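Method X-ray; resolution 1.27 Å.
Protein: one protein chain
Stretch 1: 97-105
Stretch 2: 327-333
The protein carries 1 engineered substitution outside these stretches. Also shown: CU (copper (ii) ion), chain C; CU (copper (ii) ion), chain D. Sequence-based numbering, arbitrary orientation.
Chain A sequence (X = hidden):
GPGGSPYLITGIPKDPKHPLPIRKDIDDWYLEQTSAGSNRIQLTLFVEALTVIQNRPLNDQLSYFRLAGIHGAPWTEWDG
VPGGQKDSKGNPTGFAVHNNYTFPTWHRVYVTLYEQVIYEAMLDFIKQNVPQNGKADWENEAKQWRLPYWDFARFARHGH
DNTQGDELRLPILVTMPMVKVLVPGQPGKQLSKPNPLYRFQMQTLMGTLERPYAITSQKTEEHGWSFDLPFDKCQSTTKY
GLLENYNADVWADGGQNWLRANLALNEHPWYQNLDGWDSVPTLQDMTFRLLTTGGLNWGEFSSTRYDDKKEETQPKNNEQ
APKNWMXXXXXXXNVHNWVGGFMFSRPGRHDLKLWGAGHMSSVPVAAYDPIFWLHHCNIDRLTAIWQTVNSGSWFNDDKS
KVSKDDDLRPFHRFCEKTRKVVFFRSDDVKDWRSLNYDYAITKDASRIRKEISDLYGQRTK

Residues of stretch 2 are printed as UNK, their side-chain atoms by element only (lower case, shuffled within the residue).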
# COMPACT_ATOMS: atom_id res chain seq x y z
N VAL A 97 -11.20 16.51 -22.97
CA VAL A 97 -12.63 16.65 -23.21
C VAL A 97 -13.41 15.69 -22.33
O VAL A 97 -13.25 14.47 -22.44
CB VAL A 97 -13.00 16.36 -24.68
CG1 VAL A 97 -14.52 16.36 -24.82
CG2 VAL A 97 -12.37 17.40 -25.60
N HIS A 98 -14.24 16.25 -21.45
CA HIS A 98 -15.21 15.50 -20.66
C HIS A 98 -16.59 16.09 -20.89
O HIS A 98 -16.72 17.30 -21.13
CB HIS A 98 -14.83 15.53 -19.16
CG HIS A 98 -13.50 14.87 -18.94
ND1 HIS A 98 -12.39 15.60 -18.56
CD2 HIS A 98 -13.08 13.59 -19.07
CE1 HIS A 98 -11.36 14.78 -18.43
NE2 HIS A 98 -11.73 13.55 -18.75
N ASN A 99 -17.60 15.24 -20.83
CA ASN A 99 -19.00 15.67 -21.00
C ASN A 99 -19.19 16.33 -22.36
O ASN A 99 -19.94 17.30 -22.50
CB ASN A 99 -19.47 16.61 -19.89
CG ASN A 99 -20.98 16.71 -19.82
OD1 ASN A 99 -21.69 15.71 -19.89
ND2 ASN A 99 -21.51 17.93 -19.71
N ASN A 100 -18.53 15.80 -23.39
CA ASN A 100 -18.88 16.12 -24.77
C ASN A 100 -18.64 14.90 -25.65
O ASN A 100 -17.91 13.98 -25.26
CB ASN A 100 -18.09 17.32 -25.27
CG ASN A 100 -18.76 18.08 -26.40
OD1 ASN A 100 -19.86 17.72 -26.85
ND2 ASN A 100 -18.09 19.13 -26.85
N TYR A 101 -19.20 14.93 -26.85
CA TYR A 101 -19.18 13.77 -27.75
C TYR A 101 -17.81 13.45 -28.31
O TYR A 101 -17.60 12.37 -28.87
CB TYR A 101 -20.20 13.98 -28.88
CG TYR A 101 -21.53 14.40 -28.29
CD1 TYR A 101 -22.27 13.49 -27.54
CD2 TYR A 101 -22.03 15.69 -28.45
CE1 TYR A 101 -23.49 13.85 -26.99
CE2 TYR A 101 -23.24 16.06 -27.90
CZ TYR A 101 -23.96 15.14 -27.17
OH TYR A 101 -25.17 15.45 -26.59
N THR A 102 -16.87 14.38 -28.19
CA THR A 102 -15.47 14.13 -28.54
C THR A 102 -14.70 13.50 -27.39
O THR A 102 -13.49 13.31 -27.52
CB THR A 102 -14.83 15.47 -29.00
OG1 THR A 102 -15.20 16.45 -28.02
CG2 THR A 102 -15.32 15.92 -30.37
N PHE A 103 -15.35 13.16 -26.29
CA PHE A 103 -14.63 12.45 -25.21
C PHE A 103 -13.87 11.26 -25.75
O PHE A 103 -12.67 11.10 -25.46
CB PHE A 103 -15.63 12.09 -24.11
CG PHE A 103 -15.16 10.97 -23.20
CD1 PHE A 103 -14.24 11.24 -22.19
CD2 PHE A 103 -15.61 9.66 -23.38
CE1 PHE A 103 -13.75 10.24 -21.37
CE2 PHE A 103 -15.10 8.65 -22.58
CZ PHE A 103 -14.16 8.93 -21.60
N PRO A 104 -14.44 10.34 -26.53
CA PRO A 104 -13.63 9.18 -26.95
C PRO A 104 -12.52 9.55 -27.91
O PRO A 104 -11.46 8.90 -27.91
CB PRO A 104 -14.66 8.27 -27.65
CG PRO A 104 -15.99 8.71 -27.08
CD PRO A 104 -15.86 10.21 -26.93
N THR A 105 -12.75 10.55 -28.79
CA THR A 105 -11.73 10.80 -29.81
C THR A 105 -10.59 11.64 -29.27
O THR A 105 -9.41 11.40 -29.60
CB THR A 105 -12.37 11.44 -31.06
OG1 THR A 105 -13.18 12.53 -30.59
CG2 THR A 105 -13.24 10.42 -31.78
N UNK A 327 -23.85 4.85 -20.76
CA UNK A 327 -22.91 5.21 -21.83
C UNK A 327 -21.45 5.00 -21.43
O UNK A 327 -21.09 4.82 -20.26
n UNK A 327 -23.81 8.24 -20.52
c UNK A 327 -22.81 7.66 -21.19
c UNK A 327 -23.18 6.66 -22.25
o UNK A 327 -21.64 7.93 -20.97
N UNK A 328 -20.57 5.02 -22.44
CA UNK A 328 -19.15 4.77 -22.25
C UNK A 328 -18.50 5.71 -21.24
O UNK A 328 -17.72 5.31 -20.36
c UNK A 328 -18.43 4.99 -23.60
c UNK A 328 -16.30 5.53 -24.79
c UNK A 328 -16.91 4.85 -23.57
c UNK A 328 -16.53 3.37 -23.51
N UNK A 329 -18.82 7.01 -21.33
CA UNK A 329 -18.16 7.98 -20.47
C UNK A 329 -18.60 7.77 -19.01
O UNK A 329 -17.76 7.85 -18.11
c UNK A 329 -17.70 10.46 -20.16
c UNK A 329 -18.49 9.40 -20.92
o UNK A 329 -17.13 12.73 -20.23
o UNK A 329 -18.78 12.13 -21.54
c UNK A 329 -17.89 11.86 -20.70
N UNK A 330 -19.88 7.51 -18.79
CA UNK A 330 -20.41 7.27 -17.44
C UNK A 330 -19.76 6.04 -16.83
O UNK A 330 -19.41 6.02 -15.64
c UNK A 330 -21.93 7.14 -17.53
N UNK A 331 -19.65 4.94 -17.59
CA UNK A 331 -18.98 3.76 -17.06
C UNK A 331 -17.55 4.12 -16.67
O UNK A 331 -17.05 3.82 -15.58
c UNK A 331 -20.41 2.06 -18.29
c UNK A 331 -20.50 0.97 -19.34
c UNK A 331 -18.98 2.57 -18.04
c UNK A 331 -18.08 1.46 -17.54
N UNK A 332 -16.84 4.77 -17.59
CA UNK A 332 -15.47 5.22 -17.39
C UNK A 332 -15.33 6.08 -16.14
O UNK A 332 -14.31 5.95 -15.44
c UNK A 332 -12.84 7.36 -18.57
c UNK A 332 -13.68 9.31 -18.05
c UNK A 332 -15.03 5.98 -18.64
n UNK A 332 -12.53 8.68 -18.32
c UNK A 332 -14.17 7.19 -18.43
n UNK A 332 -14.68 8.44 -18.11
N UNK A 333 -16.29 6.94 -15.84
CA UNK A 333 -16.24 7.83 -14.67
C UNK A 333 -16.31 7.00 -13.40
O UNK A 333 -15.58 7.27 -12.43
n UNK A 333 -18.48 10.59 -15.90
c UNK A 333 -17.36 9.87 -15.76
o UNK A 333 -16.36 10.03 -16.43
c UNK A 333 -17.44 8.78 -14.71
CU CU C . -9.92 12.58 -19.57
CU CU D . -10.43 8.95 -17.81
O HOH W 1 -10.22 11.16 -18.30

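Position 327 carries four side-chain atoms: two carbons in a row, the second bearing one oxygen and one nitrogen. That is a short carboxamide. It touches nothing on stretch 1, although its CA-to-CB bond points toward it. Its side chain instead turns back to the backbone, accepting a hydrogen bond from the amide N of position 330. The residue is Asn327, the N-cap of the helix that follows; its OD1 lies 2.8 Å from N of residue 330, and so satisfies an amide that the first turn of a helix leaves without a backbone acceptor.

Position 328 has four carbons, forked at the second, and no polar atom. One branch tip meets the edge of the Phe103 ring and the ring of Pro104. This is Leu328, whose CD2 lies 4.0 Å from Phe103 CE2 and 3.9 Å from Pro104 CG. In this buried place a branched hydrocarbon suits the apolar contacts with both rings.

At position 329 a chain of three carbons ends in two oxygens, a carboxylate. The chain runs over one face of the Phe103 ring, and its end reaches the backbone at His98 and Asn99. The residue is Glu329. Its OE2 accepts a nearly straight hydrogen bond from Asn99 N, 2.6 Å away, while its CG sits 3.8 Å from the centroid of the Phe103 ring, almost on the ring normal, in a CH-pi contact. Glutamate suits the place because its methylene groups can cover an aromatic face while its carboxylate, with chi1 and chi2 both t, meets an amide beyond it.

A single side-chain carbon marks position 330 as Ala330. It is buried and out of reach of stretch 1, where a lone methyl fits and asks for no polar partner; its amide is the one capped by Asn327.

Position 331 has four carbons, forked at the first, with one arm two carbons long: Ile331. This side chain is also buried out of reach of stretch 1, which suits a hydrocarbon with no polar atom to satisfy, and its backbone N bonds to Asn327 O.

Position 332 shows one carbon leading to a five-membered ring of three carbons and two nitrogens, beside Phe103. It is His332. Its CE1 comes within 3.4 Å of Phe103 CE1, and the edge of the phenyl ring points at the imidazole face. Imidazole serves two ends here: ND1 donates to Glu329 O at 3.1 Å, leaving NE2 to bind the chain D copper at 2.2 Å.

Position 333 has two carbons, the second bearing one oxygen and one nitrogen, and makes no contact with stretch 1; the residue is Asn333. Its amide suits the place by offering OD1 to a weak hydrogen bond from His332 ND1, at 2.9 Å, and ND2 to a partner elsewhere in the structure.

The contact centres on Phe103, met by Leu328, Glu329 and His332 along the helix, with the Asn99-Glu329 hydrogen bond tying the loop to it. His98 NE2 binds the chain C copper at 2.2 Å, and water 1 lies on both metals, so the packing brings together ligands of two ions joined by a shared water.

Stretch 2, residues 327-333: NLEAIHN
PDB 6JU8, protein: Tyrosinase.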